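Local coordinates for protein C-glycoside 3-oxidase (Microbacterium trichothecenolyticum, PDB 7DVE) that uses FAD and molecular oxygen to oxidise the C3 hydroxyl of the sugar in C-glycosides such as isoorientin and mangiferin, at residues 411-414 with 415-418. Numbering follows the deposited sequence.
Sequences TIDR and AKAE
A415 N donates to T411 O at 2.9 Å, and three further i to i+4 bonds carry the alpha-helix onward: K416 N to I412 O, A417 N to D413 O and E418 N to R414 O. The A417 N to D413 O bond is the longest of the four at 3.2 Å, with an N-H...O angle of 167°. Beyond the backbone, D413 and K416 run side by side, one turn apart. K416 lays its chain back over the preceding turn: CG stands beside the backbone N (chi1 -63°), which brings it 3.2 Å from I412 O, and CD lies 4.2 Å from I412 CG2. D413 OD1 sits 4.6 Å from K416 NZ, too far for a salt bridge. R414 and E418 take their polar ends to other partners: R414 NH2 bonds to the carbonyl of D338, and E418 OE1 pairs with R421. The buried side of the helix, with I412 and A415, rests on C373 of strand 366-373, while A415 also meets F341 of strand 341-347. This turn of helix 406-424 is thus amphipathic, its apolar side against the antiparallel sheet; the D413 and K416 charges probably attract only weakly, while the four main-chain bonds hold the helix itself.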
ATOM      1  N   THR A 411     -22.906  -6.787   0.117  1.00 56.87           N
ATOM      2  CA  THR A 411     -21.741  -7.308  -0.614  1.00 57.68           C
ATOM      3  C   THR A 411     -20.829  -8.136   0.289  1.00 57.05           C
ATOM      4  O   THR A 411     -20.201  -9.097  -0.180  1.00 58.46           O
ATOM      5  CB  THR A 411     -20.941  -6.182  -1.290  1.00 55.65           C
ATOM      6  OG1 THR A 411     -20.021  -6.763  -2.213  1.00 61.61           O
ATOM      7  CG2 THR A 411     -20.117  -5.397  -0.294  1.00 58.74           C
ATOM      8  N   ILE A 412     -20.756  -7.804   1.578  1.00 55.39           N
ATOM      9  CA  ILE A 412     -19.969  -8.603   2.510  1.00 57.42           C
ATOM     10  C   ILE A 412     -20.570 -10.001   2.664  1.00 57.12           C
ATOM     11  O   ILE A 412     -19.850 -11.007   2.686  1.00 53.98           O
ATOM     12  CB  ILE A 412     -19.859  -7.854   3.858  1.00 58.00           C
ATOM     13  CG1 ILE A 412     -18.944  -6.628   3.692  1.00 55.67           C
ATOM     14  CG2 ILE A 412     -19.393  -8.784   4.986  1.00 52.03           C
ATOM     15  CD1 ILE A 412     -18.860  -5.760   4.918  1.00 60.78           C
ATOM     16  N   ASP A 413     -21.900 -10.092   2.760  1.00 57.58           N
ATOM     17  CA  ASP A 413     -22.546 -11.402   2.832  1.00 56.45           C
ATOM     18  C   ASP A 413     -22.253 -12.236   1.590  1.00 57.64           C
ATOM     19  O   ASP A 413     -21.952 -13.441   1.683  1.00 58.12           O
ATOM     20  CB  ASP A 413     -24.048 -11.212   3.036  1.00 57.24           C
ATOM     21  CG  ASP A 413     -24.388 -10.752   4.460  1.00 60.81           C
ATOM     22  OD1 ASP A 413     -23.474 -10.707   5.311  1.00 59.90           O
ATOM     23  OD2 ASP A 413     -25.562 -10.419   4.734  1.00 67.23           O
ATOM     24  N   ARG A 414     -22.322 -11.603   0.415  1.00 58.51           N
ATOM     25  CA  ARG A 414     -21.892 -12.282  -0.805  1.00 57.70           C
ATOM     26  C   ARG A 414     -20.463 -12.800  -0.670  1.00 56.18           C
ATOM     27  O   ARG A 414     -20.177 -13.971  -0.958  1.00 56.82           O
ATOM     28  CB  ARG A 414     -22.027 -11.339  -2.010  1.00 57.71           C
ATOM     29  CG  ARG A 414     -23.461 -11.082  -2.450  1.00 60.78           C
ATOM     30  CD  ARG A 414     -23.538 -10.279  -3.766  1.00 64.20           C
ATOM     31  NE  ARG A 414     -23.056 -11.028  -4.922  1.00 65.92           N
ATOM     32  CZ  ARG A 414     -22.800 -10.498  -6.113  1.00 68.87           C
ATOM     33  NH1 ARG A 414     -22.942  -9.200  -6.341  1.00 66.70           N
ATOM     34  NH2 ARG A 414     -22.397 -11.289  -7.104  1.00 68.33           N
ATOM     35  N   ALA A 415     -19.544 -11.941  -0.242  1.00 56.42           N
ATOM     36  CA  ALA A 415     -18.153 -12.366  -0.131  1.00 56.35           C
ATOM     37  C   ALA A 415     -18.007 -13.575   0.800  1.00 56.08           C
ATOM     38  O   ALA A 415     -17.201 -14.473   0.540  1.00 55.31           O
ATOM     39  CB  ALA A 415     -17.289 -11.196   0.339  1.00 52.37           C
ATOM     40  N   LYS A 416     -18.794 -13.630   1.877  1.00 56.90           N
ATOM     41  CA  LYS A 416     -18.711 -14.778   2.788  1.00 58.18           C
ATOM     42  C   LYS A 416     -19.107 -16.090   2.094  1.00 57.72           C
ATOM     43  O   LYS A 416     -18.384 -17.110   2.173  1.00 56.65           O
ATOM     44  CB  LYS A 416     -19.576 -14.514   4.014  1.00 55.86           C
ATOM     45  CG  LYS A 416     -19.072 -13.310   4.795  1.00 56.63           C
ATOM     46  CD  LYS A 416     -20.094 -12.870   5.815  1.00 57.94           C
ATOM     47  CE  LYS A 416     -20.257 -13.949   6.857  1.00 55.60           C
ATOM     48  NZ  LYS A 416     -20.952 -13.397   8.013  1.00 59.46           N
ATOM     49  N   ALA A 417     -20.232 -16.069   1.366  1.00 56.40           N
ATOM     50  CA  ALA A 417     -20.627 -17.284   0.650  1.00 55.47           C
ATOM     51  C   ALA A 417     -19.605 -17.660  -0.428  1.00 55.17           C
ATOM     52  O   ALA A 417     -19.286 -18.849  -0.611  1.00 56.47           O
ATOM     53  CB  ALA A 417     -22.022 -17.117   0.048  1.00 50.96           C
ATOM     54  N   GLU A 418     -19.038 -16.670  -1.119  1.00 53.12           N
ATOM     55  CA  GLU A 418     -18.079 -17.017  -2.173  1.00 53.71           C
ATOM     56  C   GLU A 418     -16.765 -17.542  -1.604  1.00 54.62           C
ATOM     57  O   GLU A 418     -16.137 -18.420  -2.214  1.00 55.42           O
ATOM     58  CB  GLU A 418     -17.807 -15.834  -3.109  1.00 54.60           C
ATOM     59  CG  GLU A 418     -16.708 -16.129  -4.197  1.00 60.21           C
ATOM     60  CD  GLU A 418     -17.136 -17.151  -5.270  1.00 61.45           C
ATOM     61  OE1 GLU A 418     -18.245 -17.717  -5.161  1.00 61.99           O
ATOM     62  OE2 GLU A 418     -16.358 -17.394  -6.234  1.00 65.77           O
TER